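Local coordinates for protein nitroalkane oxidase (Podospora anserina, PDB 3MKH) that oxidises nitroalkanes, preferably longer ones, to aldehydes or ketones with FAD and molecular oxygen, releasing nitrite and hydrogen peroxide after abstracting a substrate proton to form a carbanion, at residues N24-A29 against P90-T95; E77-V82 against V277-V282; D160-N165 against D191-L196. All coordinates share one frame; numbering follows the deposited sequence.

Contact 1: residues N24-A29 against P90-T95; sequences NLLMPA and PSAALT
L26 reaches across to two successive alanines with its two methyl branches. L26 CD2 lies 3.9 Å from A92 CB, and L26 CD1 lies 4.0 Å from A93 CB, so the forked end of the leucine rests against the first turn of helix 90-109. L26 CD2 also meets the backbone there, 4.0 Å from A93 N. The CB of L26 already points toward that turn; with CG anti to the carbonyl carbon (chi1 -58°), the two methyls are spread over A92 and A93. Three residues further along its helix, A29 adds a methyl-to-methyl contact, A29 CB lying 3.8 Å from A92 CB; the A92 methyl is thus touched by both L26 and A29. The contact joins two helices of the acyl-CoA dehydrogenase N-terminal domain, their local axes 8.9 Å apart and inclined at 119°. Alanines on the receiving side let the backbones come close, with L26 CA 6.0 Å from A92 CA. At P28 the 24-29 helix is kinked, since proline has no N-H to give to the preceding turn, yet A29 N still bonds L25 O. Further out, C85 of helix 75-88 packs against both L26 and A93, while T50 of helix 48-56 touches A29. E89 OE2 accepts a hydrogen bond from A92 N at the start of helix 90-109. On another side of that helix, L94 touches the FAD.

Contact 2: residues E77-V82 against V277-V282; sequences ESAILV and VGAMGV
V82 and A279 interlock where helix 75-88 of the N-terminal domain lies along helix 262-298 of the C-terminal domain, a helix-to-helix seam within the acyl-CoA dehydrogenase fold. The local axes run in the same general sense, 35° apart, and approach to 8.3 Å. Small residues make this closeness possible: A79 and A279 are the nearest pair across the seam, with their CA atoms 5.3 Å apart. The A279 methyl is the bump on one side, pressing on the backbone of the partner helix, with A279 CB 3.4 Å from A79 O. The hollow that takes it is bounded by A79 and V82, about one turn apart: A79 CB is 3.9 Å from A279 CB, and V82 CG1 is 4.0 Å from the same methyl. V82 supplies the answering bump. With CG1 anti to the backbone N (chi1 170°), that branch projects past A279 onto the base of the M280 side chain, which it meets at a slant. M280 itself runs extended beyond CG, packs on F97 of helix 90-109, and also touches F398, a residue of the FAD site. On another face of helix 75-88, I80 packs on W332 and on Y426 of a second subunit. The tight spot between valine and methionine is V82 CG1 against M280 CG, at 3.5 Å.

Contact 3: residues D160-N165 against D191-L196; sequences DEWVIN and DATTPL
The six-membered ring of W162 turns its edge to the D191 carboxylate, whose CG lies in the ring plane. W162 CZ3 comes within 3.5 Å of D191 OD1, and the carboxylate stands 74° from the plane of the indole. D191 CG lies anti to its own backbone N (chi1 177°), which carries the carboxylate to the indole although the CB does not point there. T193 OG1 also lies 3.5 Å from W162 CZ3, but approaches obliquely. The snug part is the Asx turn at the end of strand 184-191: D191 OD1 accepts T193 N at 2.8 Å from above the carboxylate plane, and takes the T193 hydroxyl on its syn lone pair, T193 OG1 to D191 OD1 2.6 Å. T193 OG1 is bonded further to L157 N of strand 154-158. Beyond T193 the 194-196 chain runs exposed at the surface, whereas W162 packs on V250, M207 and L157 of the sheet. With an alanine in place of D191, T193 N and OG1 would probably lose their shared acceptor and the turn would probably slacken beside the tryptophan edge. The aromatic C-H groups, slightly positive at the ring edge, probably favour the negative oxygen electrostatically, a weak supplement to the two true hydrogen bonds.

Overall arrangement
Contacts 1 and 2 are buried helix packings, with every touching residue buried, whereas contact 3 sits at the surface, its centre about 39 Å and 38 Å from theirs. The first two share no helix but are neighbours: helices 75-88 and 90-109 follow each other in the chain, and L94 CD1 meets M280 CE at 3.9 Å. Contact 1 stays within the acyl-CoA dehydrogenase N-terminal domain, while contact 2 joins it to the C-terminal domain, with M280 near the FAD site. Contact 3 belongs to the beta region, in the chain between the two segments of contact 2. Alanine, valine, leucine and methionine carbons dominate the helical contacts; carboxylate, hydroxyl and indole edge dominate the third.

Contact 1: residues N24-A29 against P90-T95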
loop_
_atom_site.group_PDB
_atom_site.type_symbol
_atom_site.label_atom_id
_atom_site.label_comp_id
_atom_site.label_asym_id
_atom_site.label_seq_id
_atom_site.Cartn_x
_atom_site.Cartn_y
_atom_site.Cartn_z
ATOM N N ASN A 24 15.300 -32.058 -12.582
ATOM C CA ASN A 24 15.201 -33.472 -12.957
ATOM C C ASN A 24 13.959 -34.180 -12.463
ATOM O O ASN A 24 13.484 -35.095 -13.113
ATOM C CB ASN A 24 16.423 -34.256 -12.478
ATOM C CG ASN A 24 17.666 -33.914 -13.259
ATOM O OD1 ASN A 24 17.594 -33.480 -14.408
ATOM N ND2 ASN A 24 18.814 -34.120 -12.649
ATOM N N LEU A 25 13.472 -33.790 -11.291
ATOM C CA LEU A 25 12.340 -34.479 -10.667
ATOM C C LEU A 25 11.048 -33.666 -10.758
ATOM O O LEU A 25 10.014 -34.169 -11.219
ATOM C CB LEU A 25 12.662 -34.835 -9.222
ATOM C CG LEU A 25 13.438 -36.141 -9.032
ATOM C CD1 LEU A 25 14.387 -36.382 -10.182
ATOM C CD2 LEU A 25 14.187 -36.147 -7.721
ATOM N N LEU A 26 11.108 -32.393 -10.389
ATOM C CA LEU A 26 9.875 -31.605 -10.303
ATOM C C LEU A 26 9.287 -31.190 -11.659
ATOM O O LEU A 26 8.061 -31.200 -11.850
ATOM C CB LEU A 26 10.084 -30.394 -9.396
ATOM C CG LEU A 26 10.526 -30.731 -7.963
ATOM C CD1 LEU A 26 10.711 -29.470 -7.126
ATOM C CD2 LEU A 26 9.558 -31.713 -7.265
ATOM N N MET A 27 10.145 -30.810 -12.602
ATOM C CA MET A 27 9.656 -30.431 -13.925
ATOM C C MET A 27 8.945 -31.589 -14.637
ATOM O O MET A 27 7.874 -31.404 -15.218
ATOM C CB MET A 27 10.780 -29.853 -14.786
ATOM C CG MET A 27 11.219 -28.464 -14.345
ATOM S SD MET A 27 12.437 -27.701 -15.453
ATOM C CE MET A 27 11.516 -27.612 -16.998
ATOM N N PRO A 28 9.531 -32.790 -14.589
ATOM C CA PRO A 28 8.814 -33.930 -15.169
ATOM C C PRO A 28 7.512 -34.270 -14.438
ATOM O O PRO A 28 6.564 -34.696 -15.083
ATOM C CB PRO A 28 9.821 -35.077 -15.040
ATOM C CG PRO A 28 11.147 -34.405 -15.073
ATOM C CD PRO A 28 10.945 -33.111 -14.324
ATOM N N ALA A 29 7.468 -34.088 -13.124
ATOM C CA ALA A 29 6.237 -34.294 -12.375
ATOM C C ALA A 29 5.140 -33.400 -12.959
ATOM O O ALA A 29 4.009 -33.832 -13.104
ATOM C CB ALA A 29 6.447 -33.996 -10.879
ATOM N N PRO A 90 6.057 -25.409 -7.795
ATOM C CA PRO A 90 5.545 -25.368 -6.415
ATOM C C PRO A 90 4.699 -26.581 -6.019
ATOM O O PRO A 90 4.824 -27.041 -4.891
ATOM C CB PRO A 90 4.666 -24.115 -6.402
ATOM C CG PRO A 90 5.243 -23.228 -7.491
ATOM C CD PRO A 90 5.772 -24.170 -8.547
ATOM N N SER A 91 3.831 -27.067 -6.903
ATOM C CA SER A 91 2.859 -28.081 -6.495
ATOM C C SER A 91 3.517 -29.416 -6.118
ATOM O O SER A 91 3.295 -29.941 -5.021
ATOM C CB SER A 91 1.776 -28.276 -7.568
ATOM O OG SER A 91 0.807 -29.217 -7.129
ATOM N N ALA A 92 4.333 -29.959 -7.017
ATOM C CA ALA A 92 5.011 -31.218 -6.730
ATOM C C ALA A 92 5.989 -31.032 -5.573
ATOM O O ALA A 92 6.200 -31.948 -4.776
ATOM C CB ALA A 92 5.729 -31.745 -7.965
ATOM N N ALA A 93 6.569 -29.843 -5.462
ATOM C CA ALA A 93 7.448 -29.554 -4.324
ATOM C C ALA A 93 6.706 -29.663 -2.990
ATOM O O ALA A 93 7.217 -30.240 -2.027
ATOM C CB ALA A 93 8.080 -28.172 -4.460
ATOM N N LEU A 94 5.504 -29.099 -2.925
ATOM C CA LEU A 94 4.805 -29.015 -1.650
ATOM C C LEU A 94 4.477 -30.407 -1.098
ATOM O O LEU A 94 4.532 -30.637 0.114
ATOM C CB LEU A 94 3.532 -28.168 -1.784
ATOM C CG LEU A 94 2.811 -27.930 -0.449
ATOM C CD1 LEU A 94 3.780 -27.337 0.562
ATOM C CD2 LEU A 94 1.605 -27.027 -0.640
ATOM N N THR A 95 4.143 -31.343 -1.984
ATOM C CA THR A 95 3.852 -32.708 -1.531
ATOM C C THR A 95 5.052 -33.292 -0.787
ATOM O O THR A 95 4.907 -33.896 0.284
ATOM C CB THR A 95 3.432 -33.603 -2.700
ATOM O OG1 THR A 95 2.180 -33.129 -3.201
ATOM C CG2 THR A 95 3.258 -35.052 -2.255
#

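Contact 2: residues E77-V82 against V277-V282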
loop_
_atom_site.group_PDB
_atom_site.type_symbol
_atom_site.label_atom_id
_atom_site.label_comp_id
_atom_site.label_asym_id
_atom_site.label_seq_id
_atom_site.Cartn_x
_atom_site.Cartn_y
_atom_site.Cartn_z
ATOM N N GLU A 77 19.953 -24.086 4.862
ATOM C CA GLU A 77 20.077 -24.967 3.701
ATOM C C GLU A 77 18.712 -25.429 3.205
ATOM O O GLU A 77 18.491 -25.583 2.000
ATOM C CB GLU A 77 20.977 -26.175 4.028
ATOM C CG GLU A 77 22.455 -25.877 3.851
ATOM C CD GLU A 77 23.369 -26.725 4.736
ATOM O OE1 GLU A 77 22.875 -27.460 5.632
ATOM O OE2 GLU A 77 24.599 -26.638 4.535
ATOM N N SER A 78 17.800 -25.662 4.138
ATOM C CA SER A 78 16.424 -25.955 3.781
ATOM C C SER A 78 15.793 -24.792 3.020
ATOM O O SER A 78 15.068 -25.002 2.055
ATOM C CB SER A 78 15.612 -26.267 5.036
ATOM O OG SER A 78 15.984 -27.540 5.518
ATOM N N ALA A 79 16.073 -23.569 3.456
ATOM C CA ALA A 79 15.510 -22.391 2.801
ATOM C C ALA A 79 16.038 -22.274 1.379
ATOM O O ALA A 79 15.318 -21.859 0.469
ATOM C CB ALA A 79 15.817 -21.128 3.595
ATOM N N ILE A 80 17.301 -22.651 1.188
ATOM C CA ILE A 80 17.902 -22.630 -0.140
ATOM C C ILE A 80 17.207 -23.639 -1.050
ATOM O O ILE A 80 16.801 -23.314 -2.166
ATOM C CB ILE A 80 19.429 -22.881 -0.075
ATOM C CG1 ILE A 80 20.120 -21.656 0.541
ATOM C CG2 ILE A 80 19.972 -23.217 -1.464
ATOM C CD1 ILE A 80 21.571 -21.885 1.004
ATOM N N LEU A 81 17.029 -24.855 -0.559
ATOM C CA LEU A 81 16.355 -25.879 -1.345
ATOM C C LEU A 81 14.926 -25.450 -1.696
ATOM O O LEU A 81 14.489 -25.548 -2.851
ATOM C CB LEU A 81 16.334 -27.205 -0.576
ATOM C CG LEU A 81 15.440 -28.303 -1.165
ATOM C CD1 LEU A 81 15.982 -28.767 -2.503
ATOM C CD2 LEU A 81 15.343 -29.484 -0.204
ATOM N N VAL A 82 14.191 -24.996 -0.689
ATOM C CA VAL A 82 12.787 -24.630 -0.882
ATOM C C VAL A 82 12.604 -23.474 -1.882
ATOM O O VAL A 82 11.690 -23.505 -2.716
ATOM C CB VAL A 82 12.102 -24.300 0.466
ATOM C CG1 VAL A 82 10.738 -23.700 0.235
ATOM C CG2 VAL A 82 11.983 -25.564 1.317
ATOM N N VAL A 277 8.175 -21.153 4.613
ATOM C CA VAL A 277 7.175 -20.387 3.870
ATOM C C VAL A 277 7.769 -19.068 3.358
ATOM O O VAL A 277 7.448 -18.612 2.248
ATOM C CB VAL A 277 5.886 -20.129 4.700
ATOM C CG1 VAL A 277 4.993 -19.080 4.009
ATOM C CG2 VAL A 277 5.116 -21.444 4.887
ATOM N N GLY A 278 8.646 -18.469 4.159
ATOM C CA GLY A 278 9.406 -17.313 3.708
ATOM C C GLY A 278 10.125 -17.673 2.418
ATOM O O GLY A 278 10.023 -16.988 1.386
ATOM N N ALA A 279 10.804 -18.810 2.449
ATOM C CA ALA A 279 11.572 -19.234 1.298
ATOM C C ALA A 279 10.681 -19.568 0.093
ATOM O O ALA A 279 11.081 -19.334 -1.053
ATOM C CB ALA A 279 12.490 -20.393 1.653
ATOM N N MET A 280 9.483 -20.100 0.334
ATOM C CA MET A 280 8.538 -20.336 -0.782
ATOM C C MET A 280 8.162 -19.015 -1.432
ATOM O O MET A 280 8.041 -18.910 -2.665
ATOM C CB MET A 280 7.255 -21.020 -0.299
ATOM C CG MET A 280 7.471 -22.356 0.374
ATOM S SD MET A 280 5.902 -23.023 0.975
ATOM C CE MET A 280 6.450 -24.639 1.478
ATOM N N GLY A 281 7.928 -18.018 -0.591
ATOM C CA GLY A 281 7.660 -16.670 -1.060
ATOM C C GLY A 281 8.775 -16.136 -1.951
ATOM O O GLY A 281 8.516 -15.615 -3.047
ATOM N N VAL A 282 10.016 -16.261 -1.482
ATOM C CA VAL A 282 11.173 -15.815 -2.254
ATOM C C VAL A 282 11.239 -16.516 -3.604
ATOM O O VAL A 282 11.528 -15.891 -4.627
ATOM C CB VAL A 282 12.513 -16.061 -1.494
ATOM C CG1 VAL A 282 13.707 -15.616 -2.347
ATOM C CG2 VAL A 282 12.507 -15.352 -0.134
#

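Contact 3: residues D160-N165 against D191-L196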
loop_
_atom_site.group_PDB
_atom_site.type_symbol
_atom_site.label_atom_id
_atom_site.label_comp_id
_atom_site.label_asym_id
_atom_site.label_seq_id
_atom_site.Cartn_x
_atom_site.Cartn_y
_atom_site.Cartn_z
ATOM N N ASP A 160 -6.313 -49.910 27.443
ATOM C CA ASP A 160 -4.937 -49.671 27.012
ATOM C C ASP A 160 -4.842 -49.196 25.553
ATOM O O ASP A 160 -3.805 -49.335 24.910
ATOM C CB ASP A 160 -4.065 -50.911 27.234
ATOM C CG ASP A 160 -4.492 -52.089 26.379
ATOM O OD1 ASP A 160 -5.639 -52.082 25.876
ATOM O OD2 ASP A 160 -3.678 -53.025 26.212
ATOM N N GLU A 161 -5.920 -48.640 25.026
ATOM C CA GLU A 161 -5.834 -48.029 23.709
ATOM C C GLU A 161 -6.462 -46.637 23.687
ATOM O O GLU A 161 -7.430 -46.366 24.396
ATOM C CB GLU A 161 -6.410 -48.954 22.631
ATOM C CG GLU A 161 -7.671 -49.683 23.025
ATOM C CD GLU A 161 -8.130 -50.686 21.976
ATOM O OE1 GLU A 161 -7.282 -51.187 21.196
ATOM O OE2 GLU A 161 -9.347 -50.968 21.936
ATOM N N TRP A 162 -5.880 -45.745 22.894
ATOM C CA TRP A 162 -6.486 -44.449 22.640
ATOM C C TRP A 162 -7.436 -44.571 21.460
ATOM O O TRP A 162 -7.137 -45.238 20.476
ATOM C CB TRP A 162 -5.412 -43.385 22.371
ATOM C CG TRP A 162 -4.745 -42.924 23.636
ATOM C CD1 TRP A 162 -3.631 -43.465 24.226
ATOM C CD2 TRP A 162 -5.163 -41.848 24.479
ATOM N NE1 TRP A 162 -3.333 -42.786 25.379
ATOM C CE2 TRP A 162 -4.257 -41.790 25.561
ATOM C CE3 TRP A 162 -6.226 -40.935 24.436
ATOM C CZ2 TRP A 162 -4.374 -40.849 26.583
ATOM C CZ3 TRP A 162 -6.331 -39.989 25.449
ATOM C CH2 TRP A 162 -5.412 -39.959 26.511
ATOM N N VAL A 163 -8.587 -43.926 21.563
ATOM C CA VAL A 163 -9.578 -44.016 20.508
ATOM C C VAL A 163 -9.810 -42.635 19.911
ATOM O O VAL A 163 -10.158 -41.698 20.617
ATOM C CB VAL A 163 -10.893 -44.618 21.028
ATOM C CG1 VAL A 163 -11.909 -44.725 19.903
ATOM C CG2 VAL A 163 -10.627 -45.994 21.630
ATOM N N ILE A 164 -9.609 -42.523 18.602
ATOM C CA ILE A 164 -9.635 -41.230 17.933
ATOM C C ILE A 164 -10.865 -41.086 17.044
ATOM O O ILE A 164 -11.205 -41.995 16.288
ATOM C CB ILE A 164 -8.359 -41.041 17.085
ATOM C CG1 ILE A 164 -7.129 -41.010 17.995
ATOM C CG2 ILE A 164 -8.428 -39.745 16.294
ATOM C CD1 ILE A 164 -5.847 -41.349 17.282
ATOM N N ASN A 165 -11.523 -39.936 17.150
ATOM C CA ASN A 165 -12.658 -39.590 16.304
ATOM C C ASN A 165 -12.591 -38.126 15.887
ATOM O O ASN A 165 -12.338 -37.235 16.709
ATOM C CB ASN A 165 -13.982 -39.827 17.043
ATOM C CG ASN A 165 -14.325 -41.293 17.181
ATOM O OD1 ASN A 165 -14.687 -41.950 16.210
ATOM N ND2 ASN A 165 -14.213 -41.815 18.399
ATOM N N ASP A 191 -7.779 -34.406 24.223
ATOM C CA ASP A 191 -8.106 -35.503 25.118
ATOM C C ASP A 191 -9.498 -35.256 25.682
ATOM O O ASP A 191 -9.763 -34.210 26.271
ATOM C CB ASP A 191 -7.078 -35.547 26.249
ATOM C CG ASP A 191 -7.372 -36.627 27.283
ATOM O OD1 ASP A 191 -8.187 -37.531 27.005
ATOM O OD2 ASP A 191 -6.770 -36.569 28.379
ATOM N N ALA A 192 -10.397 -36.209 25.478
ATOM C CA ALA A 192 -11.742 -36.098 26.015
ATOM C C ALA A 192 -12.023 -37.211 27.035
ATOM O O ALA A 192 -13.176 -37.473 27.379
ATOM C CB ALA A 192 -12.775 -36.122 24.874
ATOM N N THR A 193 -10.970 -37.863 27.509
ATOM C CA THR A 193 -11.115 -38.927 28.503
ATOM C C THR A 193 -11.792 -38.380 29.752
ATOM O O THR A 193 -12.693 -39.001 30.309
ATOM C CB THR A 193 -9.766 -39.512 28.909
ATOM O OG1 THR A 193 -9.036 -39.889 27.739
ATOM C CG2 THR A 193 -9.970 -40.746 29.825
ATOM N N THR A 194 -11.339 -37.210 30.180
ATOM C CA THR A 194 -11.995 -36.459 31.235
ATOM C C THR A 194 -12.335 -35.088 30.670
ATOM O O THR A 194 -11.607 -34.561 29.831
ATOM C CB THR A 194 -11.080 -36.279 32.462
ATOM O OG1 THR A 194 -9.917 -35.529 32.085
ATOM C CG2 THR A 194 -10.648 -37.631 33.015
ATOM N N PRO A 195 -13.439 -34.502 31.132
ATOM C CA PRO A 195 -13.873 -33.216 30.590
ATOM C C PRO A 195 -12.948 -32.084 31.010
ATOM O O PRO A 195 -12.244 -32.189 32.018
ATOM C CB PRO A 195 -15.256 -33.015 31.223
ATOM C CG PRO A 195 -15.641 -34.358 31.783
ATOM C CD PRO A 195 -14.362 -35.010 32.158
ATOM N N LEU A 196 -12.948 -31.016 30.223
ATOM C CA LEU A 196 -12.268 -29.783 30.588
ATOM C C LEU A 196 -12.921 -29.231 31.855
ATOM O O LEU A 196 -14.141 -29.183 31.958
ATOM C CB LEU A 196 -12.400 -28.773 29.441
ATOM C CG LEU A 196 -11.710 -27.411 29.496
ATOM C CD1 LEU A 196 -10.199 -27.559 29.570
ATOM C CD2 LEU A 196 -12.104 -26.597 28.276
#